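Local coordinates for glycosyl hydrolases family 2, sugar binding domain protein (Bacteroides uniformis str. 3978 T3 ii, PDB 6D1P) that probably hydrolyses O-glycosyl bonds as a beta-glucuronidase of glycosyl hydrolase family 2 in a human gut bacterium, at residues A[133-138]-A[407-412]; A[172-177]-A[433-438]; A[176-179]-A[185-188]; A[333-338]-A[764-769]; A[387-392]-A[397-402]. All coordinates share one frame; numbering follows the deposited sequence.

Contact 1: A[133-138]-A[407-412]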
# COMPACT_ATOMS: atom_id res chain seq x y z
N GLY A 133 20.15 6.02 -4.50
CA GLY A 133 19.08 6.81 -5.05
C GLY A 133 19.44 8.20 -5.50
O GLY A 133 18.55 8.98 -5.82
N TYR A 134 20.72 8.56 -5.54
CA TYR A 134 21.03 9.97 -5.72
C TYR A 134 22.17 10.26 -6.69
O TYR A 134 22.40 11.44 -6.98
CB TYR A 134 21.35 10.61 -4.36
CG TYR A 134 20.27 10.29 -3.37
CD1 TYR A 134 19.10 11.05 -3.34
CD2 TYR A 134 20.38 9.19 -2.52
CE1 TYR A 134 18.07 10.73 -2.47
CE2 TYR A 134 19.35 8.87 -1.65
CZ TYR A 134 18.20 9.64 -1.63
OH TYR A 134 17.17 9.34 -0.76
N ASP A 135 22.88 9.26 -7.19
CA ASP A 135 23.93 9.47 -8.18
C ASP A 135 23.43 9.05 -9.56
O ASP A 135 22.41 8.36 -9.70
CB ASP A 135 25.19 8.68 -7.80
CG ASP A 135 24.91 7.20 -7.53
OD1 ASP A 135 23.74 6.85 -7.23
OD2 ASP A 135 25.86 6.39 -7.62
N GLU A 136 24.15 9.49 -10.59
CA GLU A 136 23.78 9.19 -11.96
C GLU A 136 24.46 7.92 -12.42
O GLU A 136 25.56 7.59 -11.99
CB GLU A 136 24.18 10.32 -12.90
CG GLU A 136 23.72 11.67 -12.45
CD GLU A 136 24.03 12.74 -13.47
OE1 GLU A 136 25.07 12.62 -14.16
OE2 GLU A 136 23.23 13.68 -13.60
N TRP A 137 23.79 7.22 -13.33
CA TRP A 137 24.27 5.94 -13.84
C TRP A 137 23.55 5.69 -15.15
O TRP A 137 22.58 6.37 -15.48
CB TRP A 137 24.04 4.83 -12.81
CG TRP A 137 22.58 4.74 -12.37
CD1 TRP A 137 21.93 5.57 -11.50
CD2 TRP A 137 21.63 3.75 -12.77
NE1 TRP A 137 20.62 5.17 -11.35
CE2 TRP A 137 20.41 4.06 -12.13
CE3 TRP A 137 21.68 2.65 -13.63
CZ2 TRP A 137 19.25 3.31 -12.32
CZ3 TRP A 137 20.52 1.90 -13.82
CH2 TRP A 137 19.32 2.24 -13.17
N LYS A 138 24.02 4.69 -15.90
CA LYS A 138 23.42 4.39 -17.18
C LYS A 138 23.33 2.88 -17.39
O LYS A 138 23.96 2.09 -16.68
CB LYS A 138 24.19 5.04 -18.34
CG LYS A 138 25.61 4.52 -18.53
CD LYS A 138 26.27 5.23 -19.71
CE LYS A 138 27.74 4.91 -19.78
NZ LYS A 138 27.94 3.43 -19.77
N LEU A 407 30.57 8.38 -3.12
CA LEU A 407 31.54 9.46 -3.03
C LEU A 407 32.27 9.63 -4.35
O LEU A 407 32.38 10.75 -4.88
CB LEU A 407 32.54 9.20 -1.90
CG LEU A 407 33.59 10.30 -1.76
CD1 LEU A 407 32.94 11.64 -1.51
CD2 LEU A 407 34.53 9.94 -0.63
N THR A 408 32.71 8.51 -4.93
CA THR A 408 33.39 8.53 -6.22
C THR A 408 32.50 9.12 -7.31
O THR A 408 32.93 10.00 -8.07
CB THR A 408 33.83 7.11 -6.58
OG1 THR A 408 34.75 6.64 -5.59
CG2 THR A 408 34.47 7.06 -7.95
N ASN A 409 31.24 8.67 -7.37
CA ASN A 409 30.33 9.16 -8.40
C ASN A 409 30.02 10.64 -8.21
O ASN A 409 30.00 11.41 -9.18
CB ASN A 409 29.03 8.35 -8.40
CG ASN A 409 29.19 6.97 -9.02
OD1 ASN A 409 30.13 6.72 -9.76
ND2 ASN A 409 28.25 6.07 -8.73
N MET A 410 29.79 11.06 -6.97
CA MET A 410 29.45 12.46 -6.71
C MET A 410 30.58 13.38 -7.16
O MET A 410 30.34 14.40 -7.82
CB MET A 410 29.17 12.66 -5.23
CG MET A 410 28.54 13.99 -4.93
SD MET A 410 28.40 14.24 -3.17
CE MET A 410 30.12 14.12 -2.70
N ILE A 411 31.81 13.05 -6.80
CA ILE A 411 32.96 13.87 -7.15
C ILE A 411 33.20 13.84 -8.65
O ILE A 411 33.35 14.89 -9.29
CB ILE A 411 34.20 13.41 -6.36
CG1 ILE A 411 34.06 13.80 -4.89
CG2 ILE A 411 35.46 13.97 -6.99
CD1 ILE A 411 35.06 13.10 -4.01
N GLU A 412 33.23 12.65 -9.24
CA GLU A 412 33.50 12.58 -10.67
C GLU A 412 32.42 13.26 -11.50
O GLU A 412 32.73 13.87 -12.52
CB GLU A 412 33.67 11.12 -11.09
CG GLU A 412 35.09 10.61 -10.84
CD GLU A 412 35.27 9.15 -11.18
OE1 GLU A 412 34.26 8.48 -11.52
OE2 GLU A 412 36.42 8.66 -11.08

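Contact 2: A[172-177]-A[433-438]. With NA (sodium ion), chain D; K (potassium ion), chain K.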
# COMPACT_ATOMS: atom_id res chain seq x y z
N ARG A 172 13.00 -0.81 3.09
CA ARG A 172 13.95 -0.55 4.16
C ARG A 172 15.11 -1.54 4.10
O ARG A 172 14.90 -2.75 4.00
CB ARG A 172 13.25 -0.67 5.50
CG ARG A 172 12.16 0.32 5.66
CD ARG A 172 11.44 0.13 6.96
NE ARG A 172 12.21 0.62 8.10
CZ ARG A 172 12.19 1.88 8.54
NH1 ARG A 172 11.47 2.80 7.91
NH2 ARG A 172 12.90 2.22 9.60
N ASP A 173 16.34 -1.03 4.20
CA ASP A 173 17.51 -1.90 4.12
C ASP A 173 18.62 -1.30 4.98
O ASP A 173 19.24 -0.31 4.58
CB ASP A 173 17.92 -2.05 2.66
CG ASP A 173 19.11 -2.96 2.47
OD1 ASP A 173 19.71 -3.42 3.47
OD2 ASP A 173 19.46 -3.21 1.30
N THR A 174 18.90 -1.91 6.13
CA THR A 174 19.89 -1.28 7.01
C THR A 174 21.30 -1.36 6.46
O THR A 174 22.18 -0.66 6.97
CB THR A 174 19.84 -1.88 8.42
OG1 THR A 174 20.22 -3.27 8.38
CG2 THR A 174 18.44 -1.76 8.99
N GLU A 175 21.54 -2.16 5.42
CA GLU A 175 22.85 -2.27 4.79
C GLU A 175 22.99 -1.35 3.59
O GLU A 175 23.92 -1.50 2.78
CB GLU A 175 23.12 -3.72 4.39
CG GLU A 175 23.27 -4.67 5.57
CD GLU A 175 24.53 -4.41 6.43
OE1 GLU A 175 25.53 -3.81 5.94
OE2 GLU A 175 24.53 -4.82 7.62
N MET A 176 22.06 -0.40 3.44
CA MET A 176 22.07 0.60 2.38
C MET A 176 22.06 1.98 3.02
O MET A 176 21.30 2.23 3.97
CB MET A 176 20.85 0.40 1.47
CG MET A 176 20.83 1.26 0.22
SD MET A 176 19.33 0.99 -0.73
CE MET A 176 18.09 1.75 0.31
N ILE A 177 22.89 2.89 2.52
CA ILE A 177 22.86 4.27 3.01
C ILE A 177 21.89 5.02 2.11
O ILE A 177 21.77 4.65 0.92
CB ILE A 177 24.25 4.92 3.03
CG1 ILE A 177 24.93 4.86 1.66
CG2 ILE A 177 25.17 4.29 4.08
CD1 ILE A 177 26.13 5.81 1.57
N GLY A 433 22.08 3.09 16.12
CA GLY A 433 20.81 2.40 16.27
C GLY A 433 20.44 1.38 15.21
O GLY A 433 19.61 0.49 15.45
N ASP A 434 21.03 1.50 14.02
CA ASP A 434 20.67 0.58 12.96
C ASP A 434 21.30 -0.80 13.13
O ASP A 434 20.85 -1.74 12.49
CB ASP A 434 21.05 1.17 11.60
CG ASP A 434 19.91 1.94 10.96
OD1 ASP A 434 18.91 2.21 11.67
OD2 ASP A 434 20.00 2.26 9.75
N PHE A 435 22.33 -0.94 13.97
CA PHE A 435 22.95 -2.24 14.25
C PHE A 435 23.08 -2.43 15.75
O PHE A 435 22.96 -1.47 16.52
CB PHE A 435 24.31 -2.38 13.56
CG PHE A 435 24.27 -2.05 12.09
CD1 PHE A 435 24.50 -0.75 11.65
CD2 PHE A 435 23.94 -3.03 11.14
CE1 PHE A 435 24.45 -0.42 10.30
CE2 PHE A 435 23.88 -2.71 9.80
CZ PHE A 435 24.14 -1.41 9.37
N GLN A 436 23.27 -3.69 16.16
CA GLN A 436 23.48 -4.01 17.57
C GLN A 436 24.79 -3.44 18.11
O GLN A 436 24.92 -3.23 19.32
CB GLN A 436 23.47 -5.53 17.76
CG GLN A 436 22.30 -6.20 17.07
CD GLN A 436 22.27 -7.70 17.27
OE1 GLN A 436 22.05 -8.20 18.39
NE2 GLN A 436 22.48 -8.45 16.19
N THR A 437 25.76 -3.20 17.25
CA THR A 437 27.03 -2.61 17.63
C THR A 437 27.10 -1.16 17.19
O THR A 437 26.38 -0.72 16.29
CB THR A 437 28.20 -3.35 16.99
OG1 THR A 437 28.26 -2.98 15.60
CG2 THR A 437 28.03 -4.87 17.12
N PHE A 438 28.00 -0.44 17.82
CA PHE A 438 28.36 0.91 17.39
C PHE A 438 29.82 1.10 17.78
O PHE A 438 30.13 1.25 18.96
CB PHE A 438 27.46 1.94 18.04
CG PHE A 438 27.67 3.32 17.52
CD1 PHE A 438 26.99 3.75 16.39
CD2 PHE A 438 28.60 4.17 18.12
CE1 PHE A 438 27.19 5.04 15.90
CE2 PHE A 438 28.82 5.45 17.63
CZ PHE A 438 28.12 5.88 16.52
NA NA D . 20.38 -3.89 10.93
K K K . 18.91 2.39 4.78
O HOH W 1 16.52 1.65 3.97
O HOH W 2 22.21 1.50 8.39
O HOH W 3 18.45 1.87 7.89
O HOH W 4 22.08 -6.24 11.29

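Contact 3: A[176-179]-A[185-188]. With K (potassium ion), chain K.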
# COMPACT_ATOMS: atom_id res chain seq x y z
N MET A 176 22.06 -0.40 3.44
CA MET A 176 22.07 0.60 2.38
C MET A 176 22.06 1.98 3.02
O MET A 176 21.30 2.23 3.97
CB MET A 176 20.85 0.40 1.47
CG MET A 176 20.83 1.26 0.22
SD MET A 176 19.33 0.99 -0.73
CE MET A 176 18.09 1.75 0.31
N ILE A 177 22.89 2.89 2.52
CA ILE A 177 22.86 4.27 3.01
C ILE A 177 21.89 5.02 2.11
O ILE A 177 21.77 4.65 0.92
CB ILE A 177 24.25 4.92 3.03
CG1 ILE A 177 24.93 4.86 1.66
CG2 ILE A 177 25.17 4.29 4.08
CD1 ILE A 177 26.13 5.81 1.57
N PRO A 178 21.17 6.05 2.60
CA PRO A 178 21.18 6.53 3.99
C PRO A 178 20.34 5.69 4.92
O PRO A 178 19.55 4.87 4.48
CB PRO A 178 20.55 7.92 3.87
CG PRO A 178 19.51 7.72 2.79
CD PRO A 178 20.23 6.83 1.77
N SER A 179 20.47 5.96 6.20
CA SER A 179 19.75 5.21 7.21
C SER A 179 18.31 5.65 7.30
O SER A 179 18.00 6.85 7.22
CB SER A 179 20.40 5.40 8.58
OG SER A 179 19.47 5.13 9.59
N ASN A 185 12.52 11.43 3.81
CA ASN A 185 12.06 10.18 3.19
C ASN A 185 13.13 9.63 2.27
O ASN A 185 13.80 10.40 1.57
CB ASN A 185 10.77 10.37 2.39
CG ASN A 185 9.61 10.87 3.24
OD1 ASN A 185 9.19 12.03 3.11
ND2 ASN A 185 9.06 10.00 4.08
N LEU A 186 13.31 8.31 2.29
CA LEU A 186 14.06 7.58 1.26
C LEU A 186 13.07 7.29 0.15
O LEU A 186 12.42 6.23 0.11
CB LEU A 186 14.69 6.30 1.81
CG LEU A 186 16.04 6.34 2.55
CD1 LEU A 186 16.06 7.35 3.70
CD2 LEU A 186 16.42 4.94 3.07
N TYR A 187 12.95 8.25 -0.77
CA TYR A 187 11.93 8.23 -1.80
C TYR A 187 12.16 7.09 -2.80
O TYR A 187 13.28 6.66 -3.04
CB TYR A 187 11.93 9.57 -2.53
CG TYR A 187 11.16 10.66 -1.83
CD1 TYR A 187 9.85 10.45 -1.42
CD2 TYR A 187 11.74 11.90 -1.56
CE1 TYR A 187 9.12 11.44 -0.79
CE2 TYR A 187 11.03 12.92 -0.92
CZ TYR A 187 9.71 12.67 -0.53
OH TYR A 187 8.96 13.64 0.10
N GLY A 188 11.07 6.62 -3.39
CA GLY A 188 11.12 5.57 -4.40
C GLY A 188 10.67 6.08 -5.76
O GLY A 188 9.84 6.98 -5.86
K K K . 18.91 2.39 4.78
O HOH W 3 18.45 1.87 7.89
O HOH W 1 16.52 1.65 3.97

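Contact 4: A[333-338]-A[764-769]. With NA (sodium ion), chain C.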
# COMPACT_ATOMS: atom_id res chain seq x y z
N ASP A 333 12.43 17.48 -2.54
CA ASP A 333 11.12 17.30 -1.94
C ASP A 333 10.29 18.52 -2.31
O ASP A 333 10.79 19.65 -2.25
CB ASP A 333 11.25 17.16 -0.41
CG ASP A 333 9.91 17.08 0.30
OD1 ASP A 333 9.44 15.97 0.59
OD2 ASP A 333 9.31 18.14 0.61
N HIS A 334 9.04 18.29 -2.70
CA HIS A 334 8.13 19.40 -2.99
C HIS A 334 6.70 18.90 -2.93
O HIS A 334 6.43 17.71 -3.13
CB HIS A 334 8.41 20.01 -4.37
CG HIS A 334 7.76 21.35 -4.55
ND1 HIS A 334 8.42 22.54 -4.34
CD2 HIS A 334 6.49 21.68 -4.89
CE1 HIS A 334 7.60 23.54 -4.56
NE2 HIS A 334 6.42 23.05 -4.89
N ALA A 335 5.78 19.82 -2.63
CA ALA A 335 4.37 19.50 -2.43
C ALA A 335 3.78 18.81 -3.66
O ALA A 335 3.92 19.28 -4.79
CB ALA A 335 3.59 20.78 -2.13
N GLY A 336 3.10 17.69 -3.43
CA GLY A 336 2.40 17.02 -4.49
C GLY A 336 3.24 16.07 -5.32
O GLY A 336 2.66 15.27 -6.06
N VAL A 337 4.57 16.12 -5.23
CA VAL A 337 5.41 15.34 -6.13
C VAL A 337 6.44 14.50 -5.39
O VAL A 337 7.14 13.71 -6.03
CB VAL A 337 6.09 16.23 -7.18
CG1 VAL A 337 5.06 17.06 -7.91
CG2 VAL A 337 7.21 17.13 -6.52
N GLY A 338 6.54 14.63 -4.08
CA GLY A 338 7.65 14.00 -3.38
C GLY A 338 8.96 14.48 -3.97
O GLY A 338 9.25 15.69 -3.99
N ARG A 764 -5.69 17.73 -0.58
CA ARG A 764 -5.01 17.29 0.62
C ARG A 764 -3.69 16.62 0.27
O ARG A 764 -3.27 16.57 -0.90
CB ARG A 764 -5.91 16.35 1.44
CG ARG A 764 -6.45 15.13 0.73
CD ARG A 764 -7.62 14.58 1.55
NE ARG A 764 -8.40 13.57 0.83
CZ ARG A 764 -8.49 12.29 1.21
NH1 ARG A 764 -7.87 11.87 2.30
NH2 ARG A 764 -9.22 11.44 0.49
N ASN A 765 -3.04 16.12 1.32
CA ASN A 765 -1.72 15.48 1.27
C ASN A 765 -0.69 16.34 0.52
O ASN A 765 0.10 15.84 -0.28
CB ASN A 765 -1.81 14.08 0.65
CG ASN A 765 -2.80 13.21 1.37
OD1 ASN A 765 -2.95 13.27 2.60
ND2 ASN A 765 -3.52 12.41 0.61
N GLN A 766 -0.69 17.64 0.79
CA GLN A 766 0.33 18.51 0.20
C GLN A 766 1.48 18.83 1.14
O GLN A 766 2.57 19.15 0.67
CB GLN A 766 -0.31 19.81 -0.30
CG GLN A 766 -1.44 19.61 -1.31
CD GLN A 766 -0.95 18.95 -2.58
OE1 GLN A 766 -0.12 19.51 -3.31
NE2 GLN A 766 -1.45 17.74 -2.85
N GLY A 767 1.25 18.77 2.45
CA GLY A 767 2.24 19.23 3.40
C GLY A 767 2.29 20.73 3.57
O GLY A 767 3.33 21.28 3.95
N THR A 768 1.19 21.42 3.30
CA THR A 768 1.09 22.87 3.31
C THR A 768 0.00 23.31 4.29
O THR A 768 -0.76 22.49 4.82
CB THR A 768 0.79 23.40 1.91
OG1 THR A 768 -0.40 22.76 1.43
CG2 THR A 768 1.94 23.09 0.97
N ALA A 769 -0.09 24.63 4.50
CA ALA A 769 -1.09 25.18 5.42
C ALA A 769 -2.52 24.98 4.93
O ALA A 769 -3.45 24.91 5.74
CB ALA A 769 -0.85 26.68 5.63
NA NA C . 10.43 20.91 0.39
O HOH W 5 2.62 15.86 -1.42
O HOH W 6 13.21 21.32 0.45

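Contact 5: A[387-392]-A[397-402]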
# COMPACT_ATOMS: atom_id res chain seq x y z
N ILE A 387 27.72 12.84 0.59
CA ILE A 387 27.15 11.51 0.39
C ILE A 387 26.17 11.16 1.50
O ILE A 387 26.27 11.69 2.61
CB ILE A 387 28.24 10.43 0.31
CG1 ILE A 387 29.19 10.50 1.52
CG2 ILE A 387 28.96 10.50 -1.02
CD1 ILE A 387 29.92 9.17 1.77
N PRO A 388 25.22 10.24 1.24
CA PRO A 388 24.17 9.99 2.24
C PRO A 388 24.59 9.00 3.33
O PRO A 388 23.77 8.17 3.75
CB PRO A 388 22.99 9.47 1.40
CG PRO A 388 23.58 8.98 0.14
CD PRO A 388 24.95 9.55 -0.04
N TRP A 389 25.84 9.07 3.79
CA TRP A 389 26.23 8.39 5.03
C TRP A 389 25.66 9.22 6.18
O TRP A 389 26.32 10.08 6.77
CB TRP A 389 27.74 8.22 5.13
CG TRP A 389 28.13 7.29 6.24
CD1 TRP A 389 27.32 6.39 6.86
CD2 TRP A 389 29.40 7.19 6.87
NE1 TRP A 389 28.01 5.73 7.83
CE2 TRP A 389 29.29 6.19 7.86
CE3 TRP A 389 30.63 7.83 6.70
CZ2 TRP A 389 30.37 5.82 8.68
CZ3 TRP A 389 31.69 7.47 7.50
CH2 TRP A 389 31.55 6.47 8.49
N CYS A 390 24.40 8.96 6.50
CA CYS A 390 23.60 9.84 7.34
C CYS A 390 22.91 8.99 8.41
O CYS A 390 21.90 8.35 8.13
CB CYS A 390 22.60 10.60 6.48
SG CYS A 390 21.49 11.72 7.33
N ARG A 391 23.48 9.00 9.62
CA ARG A 391 22.98 8.32 10.81
C ARG A 391 23.11 6.80 10.76
O ARG A 391 23.32 6.22 9.69
CB ARG A 391 21.52 8.69 11.09
CG ARG A 391 21.30 10.16 11.48
CD ARG A 391 19.84 10.47 11.81
NE ARG A 391 19.72 11.87 12.21
CZ ARG A 391 18.59 12.47 12.58
NH1 ARG A 391 17.44 11.79 12.58
NH2 ARG A 391 18.62 13.75 12.94
N GLY A 392 23.06 6.17 11.94
CA GLY A 392 22.78 4.76 12.10
C GLY A 392 23.97 3.91 12.50
O GLY A 392 23.76 2.79 13.00
N GLU A 397 30.38 -4.86 4.22
CA GLU A 397 31.21 -4.50 3.06
C GLU A 397 30.38 -3.86 1.97
O GLU A 397 30.86 -2.99 1.24
CB GLU A 397 31.93 -5.73 2.50
CG GLU A 397 33.29 -5.97 3.10
CD GLU A 397 34.16 -4.70 3.15
OE1 GLU A 397 34.43 -4.09 2.09
OE2 GLU A 397 34.58 -4.30 4.26
N SER A 398 29.14 -4.31 1.83
CA SER A 398 28.29 -3.79 0.77
C SER A 398 27.91 -2.35 1.07
O SER A 398 27.93 -1.49 0.18
CB SER A 398 27.06 -4.69 0.65
OG SER A 398 26.42 -4.45 -0.57
N TYR A 399 27.58 -2.09 2.33
CA TYR A 399 27.33 -0.75 2.82
C TYR A 399 28.54 0.15 2.58
O TYR A 399 28.41 1.25 2.03
CB TYR A 399 26.95 -0.89 4.30
CG TYR A 399 26.70 0.35 5.16
CD1 TYR A 399 25.47 0.53 5.79
CD2 TYR A 399 27.71 1.27 5.42
CE1 TYR A 399 25.24 1.60 6.61
CE2 TYR A 399 27.49 2.36 6.25
CZ TYR A 399 26.25 2.51 6.84
OH TYR A 399 25.98 3.56 7.68
N LYS A 400 29.74 -0.32 2.96
CA LYS A 400 30.94 0.52 2.79
C LYS A 400 31.25 0.76 1.32
O LYS A 400 31.67 1.86 0.94
CB LYS A 400 32.16 -0.12 3.47
CG LYS A 400 32.12 -0.18 4.98
CD LYS A 400 33.25 -1.08 5.52
CE LYS A 400 32.78 -1.96 6.70
NZ LYS A 400 33.76 -1.92 7.85
N ASN A 401 31.05 -0.26 0.49
CA ASN A 401 31.28 -0.08 -0.94
C ASN A 401 30.30 0.91 -1.54
O ASN A 401 30.65 1.61 -2.49
CB ASN A 401 31.19 -1.42 -1.66
CG ASN A 401 32.52 -2.14 -1.67
OD1 ASN A 401 33.58 -1.51 -1.56
ND2 ASN A 401 32.48 -3.47 -1.78
N GLN A 402 29.07 0.96 -1.03
CA GLN A 402 28.13 1.93 -1.57
C GLN A 402 28.59 3.35 -1.25
O GLN A 402 28.52 4.24 -2.09
CB GLN A 402 26.70 1.68 -1.04
CG GLN A 402 25.73 2.79 -1.49
CD GLN A 402 24.34 2.69 -0.87
OE1 GLN A 402 24.08 1.85 -0.01
NE2 GLN A 402 23.43 3.55 -1.33
O HOH W 7 24.10 3.43 9.43

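Contact 1: A[133-138]-A[407-412]
Asp135 and Asn409 meet where the sugar-binding domain rests against the TIM barrel. Asp135 lies in the loop that leads into strand 137-140, and Asn409 sits on helix 397-414 of the barrel. The contact is small and is built round this one pair. The two side chains pass each other at a slant, and their flat ends are turned, with the carboxylate and amide planes 33° apart. Asn409 ND2 gives a hydrogen bond of 2.7 Å to Asp135 OD2. The bond is fairly straight, with an angle of 155° at the hydrogen. The acceptor lies close to the plane of the amide, and OD2 receives the proton on its anti lone pair, the one directed away from OD1. CG of Asp135 stands between the backbone N and the carbonyl carbon (chi1 53°), and the CB of each residue points toward the other segment. The stems therefore come close as well, with Asp135 CB 3.9 Å from Asn409 CB. The other carboxylate oxygen, OD1, is hydrogen-bonded to His130 NE2. Each oxygen thus has its own partner, which should fix the rotation of the buried carboxylate. Gln413 NE2, further along the same helix, adds a hydrogen bond to Glu136 O. The next residue, Trp137, stacks on His130 and Phe111, and its ring edge meets Asp135 O in the plane of the ring.

Contact 2: A[172-177]-A[433-438]
OG1 of Thr174 stands between its backbone N and carbonyl carbon (chi1 64°), which turns it to the sodium ion shared with Asp434 O. Phe435 has CG beside its backbone N (chi1 -51°), and its side chain runs past Thr174 in the opposite direction. The segment 172-177 holds a type I beta turn from Asp173 to Met176, in the sugar-binding domain. It faces the loop after strand 420-432 of the TIM barrel. Sodium lies 2.6 Å from Thr174 OG1 and 2.7 Å from Asp434 O. Ser44 OG of the second subunit also binds it, so the ion joins two domains and two chains. A water donates to both Thr174 O and Asp434 OD2. OD2 also pairs with Ser179 OG, and OD1 forms a salt bridge to Arg50 of the second subunit. Glu175 is bent at chi2 (-67°), which brings OE2 to the edge of the Phe435 ring, 3.1 Å from CE2. The carboxylate is turned well out of the ring plane, and OE1 is held by Gly396 N. Thr174 O approaches the ring obliquely, 3.2 Å from Phe435 CZ. With an alanine in place of Phe435, the ring edge beside Glu175 OE2 would be lost, and a gap would probably open next to the sodium ion. Within the turn, Asp173 OD1 accepts from Glu175 N at 3.0 Å, an Asx turn met from above the carboxylate plane.

Contact 3: A[176-179]-A[185-188]
Pro178 and Leu186 reach toward each other within one long loop of the sugar-binding domain, between strands 162-169 and 194-199. The closest apolar pair is Pro178 CG with Leu186 CD1, 3.6 Å apart. Leu186 uses both branches. CD1 packs on the proline and also lies 4.1 Å from Ser179 O. CD2 turns to the backbone and comes within 3.4 Å of Pro178 O. CG of the leucine lies beside its backbone N (chi1 -83°), and CB points toward the proline.

Next to this pair lies a potassium ion. Met176 O binds it at 2.5 Å and Pro178 O at 2.6 Å. Asp173 O and two waters are also bound, one of the waters at a longer distance. Leu186 CD2 is 4.0 Å from the potassium, so the methyl group lies next to the site without being a ligand. The peptide bond before Pro178 is cis, a tight bend of the chain between the two carbonyls that bind the ion.

Farther out, the backbone of Leu186 is held on both sides of its CA: its N donates a hydrogen bond to Tyr85 OH, and its O accepts one from Asn170 ND2. Ser179 OG bonds to Met181 N, and Ser179 O to Ser182 OG. Ile177 N donates to Gln402 OE1 on helix 397-414 of the barrel.

The ion is thus gripped by neutral oxygens of backbone and water. A buried apolar side chain beside it would probably shield these carbonyl dipoles from bulk solvent and favour their hold on the cation.

Contact 4: A[333-338]-A[764-769]
A classic beta bulge shapes the barrel loop that carries Ala335. Ala335 meets Gln766, which belongs to the loop between strands 751-756 and 774-776 of the C-terminal antiparallel sheet. In the bulge, Val337 and Gly338 lie together across from the single residue His334, and Gly338 O accepts from His334 N. The loop follows strand 321-329 of the TIM barrel. Ala335 CB points at the other segment and sits 3.4 Å from Gln766 O. Thr768 CG2 lies 4.2 Å from the same methyl carbon. The side chain of Gln766 is bent at chi2 (-63°), which folds it back along its own loop. NE2 then gives a nearly straight bond of 2.9 Å to Arg764 O, with an angle of 174° at the hydrogen. The donor is tilted from the carbonyl plane. OE1 comes to 3.7 Å from Gly336 N, too far for a bond. Gly336 N instead gives its proton to a water at 2.8 Å, which can in turn donate to Asn765 O. A leucine in place of Gln766 would probably leave Arg764 O without its donor and lose the amide contact at Gly336. Arg602 works from outside: NH1 bonds to Gln766 O, and its backbone pairs with Ala335. Asp333 O and OD2 bind a sodium ion together with Asp580 O. The two loops share no direct hydrogen bond, so their polar link runs through a water and Arg602.

Contact 5: A[387-392]-A[397-402]
Trp389 and Tyr399 carry this contact, and the polar link between them is slight. Trp389 NE1 lies 3.0 Å from Tyr399 OH, but the bond is weak and strongly bent (121° at the hydrogen). NE1 also bonds to Gly393 O, so its proton is shared. A water lies 2.6 Å from Tyr399 OH and donates to Arg391 O at 2.9 Å. It ties the phenol to the backbone of the segment 387-392.

The aromatic contact is oblique. The five-membered ring of Trp389 and the ring of Tyr399 have centroids 5.6 Å apart, and their planes stand at 87°. Each ring is met at its edge by the polar atom of the other. In Tyr399, CG lies anti to the backbone N (chi1 176°), which carries the phenol away from the helix and across to the tryptophan. The nearest apolar approach is Trp389 CD1 to Tyr399 CZ, 4.0 Å.

Other packing closes in from both domains. Trp389 meets Phe446 edge-to-face on helix 440-457. Tyr399 touches Glu175 and Ile177 of the sugar-binding domain. Arg391 forms a salt bridge with Glu428 and a cation-pi contact with Trp431, and its NH2 holds a glycerol, probably from the crystallisation liquor.

The contact joins a beta-alpha loop of the TIM barrel, after strand 382-386, to the first turns of helix 397-414, at the barrel end where family 2 hydrolases carry their active site.

From the N terminus, contact 1 opens first, just before strand 137-140, and closes on helix 397-414. Contact 2 opens at 172-177 and closes after strand 420-432, so it crosses contact 1. Both tie the sugar-binding domain to the TIM barrel. Contact 3 closes a short loop within that domain and lies inside the span of contact 1; it shares Met176, Ile177 and the potassium ion with contact 2. Contact 4 ties the TIM barrel to the C-terminal antiparallel sheet, crossing contacts 1 and 2. Contact 5 is local to the barrel and lies within the spans of contacts 1, 2 and 4.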